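Esterase (Capnocytophaga ochracea, PDB 4W9R) is of unknown function but probably acts as an esterase, its N-terminal part belonging to the alpha/beta-hydrolase clan. Local coordinates at residues G13-K18 with F96-A101; V81-G86 with V150-M155; E295-L300 with L319-E324. One frame throughout, in Å; residues are numbered along the deposited sequence.

How the interactions relate
Interactions 1 and 2 both belong to the alpha/beta-hydrolase part of the chain, and their segments alternate in sequence: 13-18, 81-86, 96-101, 150-155. Their centres lie 22 Å apart and their nearest atoms about 7 Å, so they are neighbours without touching. Helix 91-110 connects them, carrying 96-101 and following the loop that holds 81-86. Interaction 3 comes later, in the all-helical C-terminal region, its centre 56 Å from that of interaction 1 and 60 Å from that of interaction 2. The first therefore rests a hairpin turn on helix 91-110 and the second joins two connecting loops of the same domain, whereas the third packs two helices of a separate helical part.

Interaction 1 (G13-K18 with F96-A101); sequences GRLNRK and FEFVSA
A G1 beta bulge, in which Asn16 and Arg17 both face Ser12, closes the hairpin between antiparallel strands 5-12 and 17-24 at the outer side of the alpha/beta-hydrolase sheet. The turn just before the bulge rests on helix 91-110 through two side chains, Arg14 and Leu15, while Asn16 takes left-handed helical backbone angles. In Arg14, CG lies beside the backbone N and anti to the carbonyl carbon (chi1 -77°), and the chain then runs extended from CG to NE. This brings CD across the Glu97 side chain at about a right angle, 3.7 Å from its CB, and presents NE to Glu97 OE1 at 3.2 Å. The N-H points at the oxygen with an angle of 154°, making a hydrogen bond within a salt bridge. Glu97 likewise has CG anti to its carbonyl carbon and runs extended beyond CG.

The oxygen is near the guanidinium plane, but the donor meets the carboxylate from above its plane. The planes are inclined, and one hydrogen bond, from NE, is made; Arg14 NH1 stays 3.6 Å from the same OE1. One helical turn on, CB of Ala101 sits over a face of the guanidinium, toward its rim, 3.6 Å from Arg14 NH2. The helix thus places a carboxylate oxygen near the plane of this group and a methyl over its face.

Leu15 also has CG beside the backbone N, and its extended chi2 sends CD1 across Phe98. That methyl lies 3.7 Å from the ring centroid and 15° off the normal, a CH-pi contact. It also lies over a face of the Arg17 guanidinium, whose NH2 forms a salt bridge with Asp78. On the phenyl ring, Leu15 CD1 comes to 3.6 Å from both CG and CD2 of Phe98.

Interaction 2 (V81-G86 with V150-M155); sequences VVEEVG and VALPRM
Leu152 fills the tight half of this loop-to-loop contact. Its CD1 meets CG1 of Val81 at 3.9 Å, the carbonyl O of Val82 at 3.7 Å and CA of Gly86 at 4.0 Å, while CD2 packs on CG of Glu83. Gly86 adopts a positive phi (89°), and a CB there would run into Arg154 NH1 and the selenium of Met155, a selenomethionine; both the backbone and the packing call for glycine. Met155, bent at chi2 and chi3, brings its CE to 3.3 Å from the carbonyl O of Gly86, with SE over the centre of the Arg154 guanidinium.

The solvent side, with exposed Glu83 and Arg154, is looser. Glu83 OE2 and Arg154 NH1 stay 4.4 Å apart, beyond a salt bridge. A water links Glu83 to the backbone of Arg154 rather than to its guanidinium: it donates to Glu83 OE2 at 2.7 Å and accepts a weak bond from Arg154 N.

Phe127 and Leu128 of helix 123-128 back Leu152 and Val81 respectively, and Tyr131 OH bonds Gly86 O. The contact thus joins the link from strand 143-149 to helix 156-165 with the loop entering helix 91-110.

Interaction 3 (E295-L300 with L319-E324); sequences ESLKKL and LAEYYE
Helices 294-306 and 314-325, two successive helices of the all-helical C-terminal part, pack antiparallel here, their short segments approaching to 8.7 Å between axes with 153° between directions. Lys298 crosses the Tyr322 ring obliquely, CB over the face and the later methylenes passing toward the CE2 rim. Its CB stands over the ring centre, 3.6 Å from the centroid and only 6° off the normal, which defines a CH-pi contact. With CG anti to the backbone N, the chain then moves outward: CG lies 3.8 Å from Tyr322 CE2 and also approaches CD1 of Leu319, at 4.2 Å. CD reaches the phenolic end, 3.5 Å from CE2 of Tyr322, and CE still grazes CE2 at 3.9 Å. A bend at chi4 (-60°) finally turns NZ, so the charged end leads away from helix 314-325 while the methylenes do the packing.

Tyr322 reaches this position with its own CG anti to the backbone N. Leu297 CD2 packs at its base, 3.7 Å from the backbone N of Tyr322, and at the ring edge Glu295 OE1 lies 3.9 Å from the hydroxyl OH. An alanine in place of Tyr322 would remove the whole ring and would probably deprive the Lys298 methylenes of their apolar support, loosening the pairing of the two helices.

On the buried flank, Leu297 also meets Tyr285 and Ile288 of helix 278-290. The carboxylate of Glu321 is held by Tyr285 OH and Arg356 NH2, and helix 329-339 packs on helix 314-325 through Tyr336, which touches Ala320 and Glu321.

Interaction 1 (G13-K18 with F96-A101)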
# COMPACT_ATOMS: atom_id res chain seq x y z
N GLY B 13 -11.82 -24.25 20.17
CA GLY B 13 -12.89 -24.80 20.98
C GLY B 13 -14.16 -23.99 20.83
O GLY B 13 -15.26 -24.54 20.78
N ARG B 14 -13.99 -22.67 20.75
CA ARG B 14 -15.13 -21.77 20.63
C ARG B 14 -15.76 -21.82 19.24
O ARG B 14 -16.98 -21.79 19.11
CB ARG B 14 -14.70 -20.33 20.95
CG ARG B 14 -14.52 -20.06 22.43
CD ARG B 14 -13.90 -18.70 22.67
NE ARG B 14 -13.98 -18.29 24.07
CZ ARG B 14 -13.10 -18.63 25.00
NH1 ARG B 14 -13.25 -18.21 26.25
NH2 ARG B 14 -12.06 -19.41 24.68
N LEU B 15 -14.93 -21.91 18.21
CA LEU B 15 -15.42 -21.99 16.84
C LEU B 15 -15.85 -23.41 16.48
O LEU B 15 -16.61 -23.61 15.53
CB LEU B 15 -14.35 -21.51 15.86
CG LEU B 15 -14.07 -20.01 15.88
CD1 LEU B 15 -12.99 -19.65 14.87
CD2 LEU B 15 -15.34 -19.23 15.60
N ASN B 16 -15.36 -24.38 17.24
CA ASN B 16 -15.65 -25.79 17.00
C ASN B 16 -15.29 -26.24 15.59
O ASN B 16 -16.00 -27.04 14.98
CB ASN B 16 -17.13 -26.09 17.28
CG ASN B 16 -17.32 -27.12 18.36
OD1 ASN B 16 -16.49 -28.02 18.53
ND2 ASN B 16 -18.41 -27.01 19.10
N ARG B 17 -14.19 -25.71 15.07
CA ARG B 17 -13.71 -26.05 13.74
C ARG B 17 -12.21 -25.79 13.62
O ARG B 17 -11.63 -25.09 14.45
CB ARG B 17 -14.47 -25.27 12.67
CG ARG B 17 -14.16 -23.78 12.65
CD ARG B 17 -14.68 -23.13 11.38
NE ARG B 17 -14.37 -21.70 11.32
CZ ARG B 17 -15.24 -20.73 11.60
NH1 ARG B 17 -16.48 -21.03 11.95
NH2 ARG B 17 -14.86 -19.46 11.52
N LYS B 18 -11.60 -26.36 12.59
CA LYS B 18 -10.20 -26.05 12.30
C LYS B 18 -10.15 -24.79 11.46
O LYS B 18 -10.67 -24.75 10.34
CB LYS B 18 -9.52 -27.21 11.57
CG LYS B 18 -9.40 -28.49 12.38
CD LYS B 18 -8.86 -29.63 11.52
CE LYS B 18 -8.61 -30.88 12.34
NZ LYS B 18 -7.52 -30.69 13.34
N PHE B 96 -15.27 -13.53 18.00
CA PHE B 96 -14.72 -12.41 18.75
C PHE B 96 -13.79 -12.88 19.86
O PHE B 96 -12.68 -12.38 20.01
CB PHE B 96 -15.85 -11.56 19.33
CG PHE B 96 -15.39 -10.33 20.05
CD1 PHE B 96 -14.96 -9.22 19.35
CD2 PHE B 96 -15.40 -10.28 21.44
CE1 PHE B 96 -14.53 -8.08 20.01
CE2 PHE B 96 -14.98 -9.14 22.10
CZ PHE B 96 -14.55 -8.05 21.39
N GLU B 97 -14.25 -13.86 20.64
CA GLU B 97 -13.47 -14.39 21.76
C GLU B 97 -12.38 -15.36 21.29
O GLU B 97 -11.37 -15.53 21.97
CB GLU B 97 -14.38 -15.07 22.78
CG GLU B 97 -15.39 -14.13 23.43
CD GLU B 97 -16.18 -14.80 24.54
OE1 GLU B 97 -15.68 -15.79 25.11
OE2 GLU B 97 -17.29 -14.32 24.85
N PHE B 98 -12.60 -16.00 20.14
CA PHE B 98 -11.60 -16.88 19.56
C PHE B 98 -10.29 -16.15 19.33
O PHE B 98 -9.21 -16.69 19.59
CB PHE B 98 -12.11 -17.48 18.24
CG PHE B 98 -11.02 -17.77 17.24
CD1 PHE B 98 -10.17 -18.84 17.42
CD2 PHE B 98 -10.86 -16.97 16.12
CE1 PHE B 98 -9.17 -19.11 16.51
CE2 PHE B 98 -9.86 -17.23 15.20
CZ PHE B 98 -9.02 -18.31 15.39
N VAL B 99 -10.38 -14.91 18.85
CA VAL B 99 -9.20 -14.09 18.63
C VAL B 99 -8.53 -13.73 19.95
O VAL B 99 -7.33 -13.92 20.12
CB VAL B 99 -9.55 -12.80 17.87
CG1 VAL B 99 -8.30 -11.94 17.67
CG2 VAL B 99 -10.20 -13.12 16.53
N SER B 100 -9.33 -13.23 20.89
CA SER B 100 -8.83 -12.79 22.19
C SER B 100 -8.30 -13.93 23.07
O SER B 100 -7.17 -13.89 23.53
CB SER B 100 -9.92 -12.05 22.96
OG SER B 100 -10.20 -10.79 22.38
N ALA B 101 -9.15 -14.92 23.30
CA ALA B 101 -8.87 -15.94 24.32
C ALA B 101 -8.10 -17.15 23.80
O ALA B 101 -7.61 -17.96 24.60
CB ALA B 101 -10.17 -16.39 24.96

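Interaction 2 (V81-G86 with V150-M155)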
# COMPACT_ATOMS: atom_id res chain seq x y z
N VAL B 81 -21.79 -8.07 13.31
CA VAL B 81 -22.55 -7.63 14.47
C VAL B 81 -23.95 -7.21 14.03
O VAL B 81 -24.11 -6.24 13.29
CB VAL B 81 -21.86 -6.46 15.19
CG1 VAL B 81 -22.70 -5.99 16.37
CG2 VAL B 81 -20.47 -6.86 15.65
N VAL B 82 -24.96 -7.94 14.50
CA VAL B 82 -26.33 -7.69 14.06
C VAL B 82 -26.91 -6.41 14.66
O VAL B 82 -26.56 -6.01 15.77
CB VAL B 82 -27.25 -8.88 14.42
CG1 VAL B 82 -26.79 -10.13 13.70
CG2 VAL B 82 -27.29 -9.10 15.92
N GLU B 83 -27.80 -5.78 13.91
CA GLU B 83 -28.36 -4.49 14.30
C GLU B 83 -29.28 -4.62 15.51
O GLU B 83 -29.41 -3.68 16.30
CB GLU B 83 -29.12 -3.86 13.12
CG GLU B 83 -29.01 -2.35 13.03
CD GLU B 83 -29.93 -1.63 13.99
OE1 GLU B 83 -30.95 -2.23 14.40
OE2 GLU B 83 -29.65 -0.46 14.33
N GLU B 84 -29.91 -5.78 15.65
CA GLU B 84 -30.89 -6.00 16.71
C GLU B 84 -30.28 -5.87 18.11
O GLU B 84 -30.73 -5.06 18.91
CB GLU B 84 -31.52 -7.39 16.54
CG GLU B 84 -32.64 -7.69 17.53
CD GLU B 84 -33.24 -9.07 17.32
OE1 GLU B 84 -32.63 -9.88 16.60
OE2 GLU B 84 -34.33 -9.33 17.88
N VAL B 85 -29.26 -6.68 18.40
CA VAL B 85 -28.60 -6.64 19.70
C VAL B 85 -27.57 -5.51 19.81
O VAL B 85 -27.47 -4.84 20.83
CB VAL B 85 -27.94 -7.99 20.02
CG1 VAL B 85 -27.26 -7.94 21.38
CG2 VAL B 85 -28.98 -9.09 19.99
N GLY B 86 -26.79 -5.31 18.75
CA GLY B 86 -25.81 -4.23 18.71
C GLY B 86 -24.44 -4.59 19.25
O GLY B 86 -23.55 -3.75 19.33
N VAL B 150 -18.53 -1.73 8.07
CA VAL B 150 -19.97 -1.65 7.95
C VAL B 150 -20.50 -1.47 9.36
O VAL B 150 -20.48 -2.40 10.16
CB VAL B 150 -20.57 -2.92 7.32
CG1 VAL B 150 -22.08 -2.78 7.16
CG2 VAL B 150 -19.91 -3.22 5.98
N ALA B 151 -20.98 -0.27 9.67
CA ALA B 151 -21.21 0.07 11.07
C ALA B 151 -22.67 0.08 11.50
O ALA B 151 -23.58 -0.07 10.69
CB ALA B 151 -20.58 1.42 11.37
N LEU B 152 -22.85 0.29 12.80
CA LEU B 152 -24.15 0.58 13.38
C LEU B 152 -24.10 1.96 14.01
O LEU B 152 -23.45 2.15 15.04
CB LEU B 152 -24.53 -0.48 14.42
CG LEU B 152 -24.41 -1.93 13.96
CD1 LEU B 152 -24.73 -2.89 15.10
CD2 LEU B 152 -25.32 -2.19 12.77
N PRO B 153 -24.78 2.94 13.40
CA PRO B 153 -24.76 4.32 13.89
C PRO B 153 -25.20 4.46 15.35
O PRO B 153 -24.64 5.30 16.06
CB PRO B 153 -25.75 5.03 12.96
CG PRO B 153 -25.65 4.26 11.68
CD PRO B 153 -25.46 2.83 12.09
N ARG B 154 -26.15 3.64 15.79
CA ARG B 154 -26.68 3.75 17.15
C ARG B 154 -25.66 3.35 18.22
O ARG B 154 -25.81 3.70 19.39
CB ARG B 154 -27.94 2.88 17.30
CG ARG B 154 -27.72 1.40 17.05
CD ARG B 154 -29.01 0.61 17.27
NE ARG B 154 -29.21 0.26 18.67
CZ ARG B 154 -29.06 -0.96 19.17
NH1 ARG B 154 -28.70 -1.96 18.38
NH2 ARG B 154 -29.26 -1.19 20.46
N MSE B 155 -24.62 2.63 17.82
CA MSE B 155 -23.62 2.15 18.77
C MSE B 155 -22.47 3.14 18.95
O MSE B 155 -21.54 2.88 19.71
CB MSE B 155 -23.07 0.79 18.33
CG MSE B 155 -24.13 -0.30 18.26
SE MSE B 155 -25.06 -0.53 19.96
CE MSE B 155 -23.53 -0.98 21.08
O HOH W 1 -27.81 1.49 13.87

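Interaction 3 (E295-L300 with L319-E324)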
# COMPACT_ATOMS: atom_id res chain seq x y z
N GLU B 295 26.57 18.49 30.80
CA GLU B 295 26.03 17.53 31.74
C GLU B 295 25.35 16.41 30.96
O GLU B 295 25.33 15.26 31.39
CB GLU B 295 25.06 18.19 32.72
CG GLU B 295 24.98 17.50 34.07
CD GLU B 295 26.32 17.49 34.81
OE1 GLU B 295 27.13 18.42 34.61
OE2 GLU B 295 26.55 16.55 35.60
N SER B 296 24.82 16.77 29.80
CA SER B 296 24.20 15.80 28.90
C SER B 296 25.26 14.89 28.28
O SER B 296 25.00 13.71 28.02
CB SER B 296 23.41 16.51 27.80
OG SER B 296 22.26 17.15 28.33
N LEU B 297 26.45 15.44 28.06
CA LEU B 297 27.54 14.69 27.45
C LEU B 297 28.00 13.54 28.35
O LEU B 297 28.29 12.45 27.87
CB LEU B 297 28.72 15.62 27.14
CG LEU B 297 29.93 14.98 26.45
CD1 LEU B 297 29.52 14.34 25.13
CD2 LEU B 297 31.02 16.01 26.23
N LYS B 298 28.06 13.80 29.65
CA LYS B 298 28.45 12.78 30.62
C LYS B 298 27.43 11.65 30.66
O LYS B 298 27.78 10.48 30.67
CB LYS B 298 28.62 13.39 32.01
CG LYS B 298 29.16 12.43 33.06
CD LYS B 298 29.15 13.06 34.44
CE LYS B 298 29.94 12.23 35.44
NZ LYS B 298 29.39 10.85 35.59
N LYS B 299 26.15 12.03 30.68
CA LYS B 299 25.07 11.06 30.72
C LYS B 299 24.93 10.32 29.39
O LYS B 299 24.49 9.17 29.36
CB LYS B 299 23.75 11.75 31.09
CG LYS B 299 23.70 12.22 32.54
CD LYS B 299 22.39 12.91 32.88
CE LYS B 299 22.30 14.29 32.25
NZ LYS B 299 21.13 15.06 32.75
N LEU B 300 25.30 10.98 28.30
CA LEU B 300 25.27 10.36 26.98
C LEU B 300 26.34 9.28 26.87
O LEU B 300 26.12 8.24 26.25
CB LEU B 300 25.46 11.41 25.88
CG LEU B 300 25.50 10.90 24.44
CD1 LEU B 300 24.20 10.20 24.08
CD2 LEU B 300 25.81 12.03 23.47
N LEU B 319 33.23 10.75 27.33
CA LEU B 319 33.55 10.99 28.73
C LEU B 319 34.83 11.81 28.87
O LEU B 319 34.92 12.70 29.72
CB LEU B 319 33.68 9.67 29.48
CG LEU B 319 33.83 9.74 31.00
CD1 LEU B 319 32.61 10.41 31.63
CD2 LEU B 319 34.04 8.35 31.58
N ALA B 320 35.83 11.50 28.05
CA ALA B 320 37.10 12.23 28.07
C ALA B 320 36.90 13.69 27.70
O ALA B 320 37.50 14.58 28.30
CB ALA B 320 38.11 11.58 27.14
N GLU B 321 36.05 13.94 26.70
CA GLU B 321 35.73 15.30 26.30
C GLU B 321 35.01 16.04 27.43
O GLU B 321 35.23 17.23 27.64
CB GLU B 321 34.87 15.31 25.03
CG GLU B 321 35.67 15.19 23.74
CD GLU B 321 34.83 15.45 22.50
OE1 GLU B 321 33.59 15.39 22.60
OE2 GLU B 321 35.42 15.73 21.43
N TYR B 322 34.15 15.32 28.15
CA TYR B 322 33.42 15.90 29.27
C TYR B 322 34.37 16.37 30.36
O TYR B 322 34.17 17.44 30.95
CB TYR B 322 32.43 14.89 29.85
CG TYR B 322 31.90 15.30 31.21
CD1 TYR B 322 30.92 16.27 31.32
CD2 TYR B 322 32.37 14.71 32.37
CE1 TYR B 322 30.43 16.65 32.56
CE2 TYR B 322 31.89 15.08 33.61
CZ TYR B 322 30.92 16.05 33.70
OH TYR B 322 30.43 16.43 34.93
N TYR B 323 35.39 15.58 30.64
CA TYR B 323 36.36 15.92 31.68
C TYR B 323 37.14 17.17 31.31
O TYR B 323 37.48 17.98 32.17
CB TYR B 323 37.30 14.74 31.94
CG TYR B 323 36.66 13.65 32.77
CD1 TYR B 323 35.80 13.96 33.82
CD2 TYR B 323 36.90 12.31 32.50
CE1 TYR B 323 35.21 12.97 34.58
CE2 TYR B 323 36.31 11.31 33.25
CZ TYR B 323 35.47 11.65 34.29
OH TYR B 323 34.88 10.66 35.05
N GLU B 324 37.42 17.34 30.02
CA GLU B 324 38.08 18.55 29.54
C GLU B 324 37.19 19.77 29.74
O GLU B 324 37.67 20.83 30.13
CB GLU B 324 38.46 18.41 28.06
CG GLU B 324 39.66 17.51 27.81
CD GLU B 324 40.14 17.56 26.37
OE1 GLU B 324 39.35 17.22 25.46
OE2 GLU B 324 41.31 17.94 26.14